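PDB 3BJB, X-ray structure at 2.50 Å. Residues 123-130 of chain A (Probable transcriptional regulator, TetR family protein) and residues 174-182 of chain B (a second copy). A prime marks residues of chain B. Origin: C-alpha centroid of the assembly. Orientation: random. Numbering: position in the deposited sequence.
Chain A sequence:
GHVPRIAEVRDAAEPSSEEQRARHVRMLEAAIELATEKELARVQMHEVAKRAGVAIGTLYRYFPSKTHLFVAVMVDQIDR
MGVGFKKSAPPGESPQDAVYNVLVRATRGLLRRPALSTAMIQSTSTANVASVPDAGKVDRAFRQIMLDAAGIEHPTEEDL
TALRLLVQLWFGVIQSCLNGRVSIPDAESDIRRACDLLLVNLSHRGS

Chain A, residues 123-130: STSTANVA
Chain B (174-182) IQSCLNGRV

One residue, Asn179′, supplies both hydrogen bonds that join the two stretches, one through its side chain and one through its backbone. Its side-chain ND2 donates to Ser125 O at 3.0 Å with an N-H...O angle of 163°, and its own carbonyl O accepts from Val129 N at 2.8 Å and 170°. Both are short and nearly linear. Asn179′ also has the largest covered area, 100 Å² of the 388 Å² buried between the stretches, both sides summed.

Chain A enters at Ser123 already helical and stays so to Thr126, and Ala127 N still bonds back to Thr124 O at 3.0 Å. Ala127 (phi/psi -78/124) and Asn128 (-76/137) are extended, and Val129 (-64/-29) and Ala130 (-70/-38) turn back to compact angles. After Thr126 the chain leaves the helix, so Val129 N does not bond back to Ser125 O, and both atoms turn to Asn179′. Chain B is likewise already helical at Ile174′, with Leu178′ N to Ile174′ O at 2.7 Å and Asn179′ N to Gln175′ O at 3.0 Å. Gly180′, at 97/19, is the first residue to leave helical angles, in a Schellman motif: Arg181′ N reaches Ser176′ O at 3.1 Å, and Gly180′ N bonds weakly to Cys177′ O at 3.2 Å. With a side chain, the glycine position would jam a CB against the preceding carbonyl O.

Residue numbers rise together across the contact. CA-CA separations are 6.7 Å for Ser125 and Gln175′, 4.2 Å for Asn128 and Asn179′, and 5.8 Å for Val129 and Gly180′. The tight middle pair also brings Asn128 CA to 3.5 Å from Asn179′ O, a CA-H...O contact beside the Val129 bond.

Asn179′ takes chi1 -69° (m) and chi2 -32°, which sets its amide against the chain A backbone; its CG lies 3.2 Å from Ala127 O. Asn128 has chi1 162° (t) and chi2 -74°. Its ND2 is 3.4 Å from Asn179′ O, but the angle is too poor for a hydrogen bond, while its OD1 accepts a weak one from Ala130 N at 2.7 Å and 120°.

Val129 points its CA-to-CB bond toward chain B with chi1 168° (t), and its CG2 packs on the aliphatic Arg181′ CG at 3.3 Å. Arg181′ (chi1 -77°, m; chi2 -159°, t; chi3 -32°; chi4 -156°) then carries its guanidinium back to Thr124: Arg181′ NH2 lies 4.3 Å from Thr124 CG2, an oblique van der Waals approach of the charged group to a methyl. Where the two helical segments run past each other, Ser125 (chi1 82°, p) brings OG to 3.4 Å from Gln175′ NE2 (chi1 -139°, chi2 160°, chi3 3°), a polar contact whose angle excludes a hydrogen bond.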

# COMPACT_ATOMS: atom_id res chain seq x y z
N SER A 123 0.15 9.09 -4.28
CA SER A 123 1.36 9.42 -5.03
C SER A 123 2.57 8.67 -4.54
O SER A 123 3.34 8.17 -5.35
CB SER A 123 1.66 10.90 -4.93
OG SER A 123 0.67 11.64 -5.61
N THR A 124 2.73 8.58 -3.23
CA THR A 124 3.82 7.80 -2.71
C THR A 124 3.68 6.30 -3.02
O THR A 124 4.55 5.72 -3.67
CB THR A 124 4.10 8.12 -1.22
OG1 THR A 124 4.24 9.54 -1.09
CG2 THR A 124 5.40 7.49 -0.81
N SER A 125 2.58 5.67 -2.63
CA SER A 125 2.49 4.24 -2.77
C SER A 125 2.66 3.85 -4.22
O SER A 125 2.93 2.69 -4.54
CB SER A 125 1.18 3.71 -2.20
OG SER A 125 0.17 3.87 -3.17
N THR A 126 2.52 4.83 -5.09
CA THR A 126 2.53 4.59 -6.54
C THR A 126 3.84 4.92 -7.26
O THR A 126 4.04 4.44 -8.38
CB THR A 126 1.35 5.34 -7.25
OG1 THR A 126 0.81 4.47 -8.23
CG2 THR A 126 1.77 6.70 -7.93
N ALA A 127 4.72 5.73 -6.65
CA ALA A 127 5.88 6.32 -7.37
C ALA A 127 7.06 5.35 -7.57
O ALA A 127 7.61 4.80 -6.62
CB ALA A 127 6.36 7.56 -6.64
N ASN A 128 7.49 5.14 -8.79
CA ASN A 128 8.68 4.32 -8.96
C ASN A 128 9.91 5.16 -8.58
O ASN A 128 10.00 6.32 -8.94
CB ASN A 128 8.73 3.73 -10.40
CG ASN A 128 10.11 3.23 -10.80
OD1 ASN A 128 11.04 4.02 -11.09
ND2 ASN A 128 10.26 1.94 -10.83
N VAL A 129 10.85 4.59 -7.85
CA VAL A 129 12.00 5.39 -7.41
C VAL A 129 12.87 5.89 -8.54
O VAL A 129 13.48 6.93 -8.41
CB VAL A 129 12.90 4.71 -6.39
CG1 VAL A 129 14.19 5.52 -6.25
CG2 VAL A 129 12.23 4.63 -5.09
N ALA A 130 12.96 5.18 -9.66
CA ALA A 130 13.73 5.79 -10.76
C ALA A 130 13.05 7.02 -11.41
O ALA A 130 13.74 7.99 -11.74
CB ALA A 130 14.12 4.76 -11.78
N ILE B 174 5.53 -5.39 -0.77
CA ILE B 174 5.44 -5.67 -2.20
C ILE B 174 5.39 -4.37 -2.99
O ILE B 174 6.14 -4.19 -3.95
CB ILE B 174 4.21 -6.51 -2.59
CG1 ILE B 174 4.09 -7.71 -1.67
CG2 ILE B 174 4.40 -7.08 -3.99
CD1 ILE B 174 5.17 -8.71 -1.93
N GLN B 175 4.51 -3.47 -2.58
CA GLN B 175 4.29 -2.23 -3.28
C GLN B 175 5.65 -1.55 -3.41
O GLN B 175 6.06 -1.08 -4.48
CB GLN B 175 3.35 -1.36 -2.43
CG GLN B 175 2.26 -0.59 -3.20
CD GLN B 175 1.07 -0.16 -2.28
OE1 GLN B 175 1.10 -0.39 -1.07
NE2 GLN B 175 0.03 0.47 -2.87
N SER B 176 6.35 -1.56 -2.28
CA SER B 176 7.67 -1.01 -2.14
C SER B 176 8.72 -1.64 -3.08
O SER B 176 9.52 -0.94 -3.72
CB SER B 176 8.08 -1.13 -0.70
OG SER B 176 9.43 -0.87 -0.57
N CYS B 177 8.67 -2.96 -3.15
CA CYS B 177 9.42 -3.78 -4.08
C CYS B 177 9.14 -3.49 -5.56
O CYS B 177 10.06 -3.32 -6.34
CB CYS B 177 9.11 -5.24 -3.79
SG CYS B 177 10.46 -6.35 -4.21
N LEU B 178 7.87 -3.43 -5.93
CA LEU B 178 7.52 -3.04 -7.28
C LEU B 178 8.07 -1.66 -7.63
O LEU B 178 8.57 -1.43 -8.72
CB LEU B 178 6.02 -3.08 -7.41
CG LEU B 178 5.29 -4.30 -8.02
CD1 LEU B 178 6.17 -5.47 -8.43
CD2 LEU B 178 4.12 -4.71 -7.10
N ASN B 179 8.05 -0.73 -6.68
CA ASN B 179 8.57 0.61 -6.93
C ASN B 179 10.07 0.77 -6.93
O ASN B 179 10.57 1.79 -7.41
CB ASN B 179 8.00 1.57 -5.93
CG ASN B 179 6.54 1.80 -6.12
OD1 ASN B 179 6.01 1.75 -7.27
ND2 ASN B 179 5.86 2.09 -5.00
N GLY B 180 10.77 -0.21 -6.38
CA GLY B 180 12.22 -0.32 -6.54
C GLY B 180 12.96 0.26 -5.35
O GLY B 180 14.16 0.57 -5.46
N ARG B 181 12.22 0.38 -4.24
CA ARG B 181 12.68 0.89 -2.95
C ARG B 181 13.38 -0.16 -2.13
O ARG B 181 14.27 0.17 -1.38
CB ARG B 181 11.51 1.45 -2.12
CG ARG B 181 11.02 2.87 -2.59
CD ARG B 181 10.26 3.65 -1.51
NE ARG B 181 9.55 2.69 -0.70
CZ ARG B 181 8.46 2.90 0.03
NH1 ARG B 181 7.93 1.86 0.71
NH2 ARG B 181 7.90 4.11 0.10
N VAL B 182 12.96 -1.41 -2.23
CA VAL B 182 13.66 -2.49 -1.56
C VAL B 182 14.05 -3.52 -2.63
O VAL B 182 13.37 -3.64 -3.65
CB VAL B 182 12.81 -3.09 -0.43
CG1 VAL B 182 11.68 -3.98 -0.98
CG2 VAL B 182 13.67 -3.88 0.56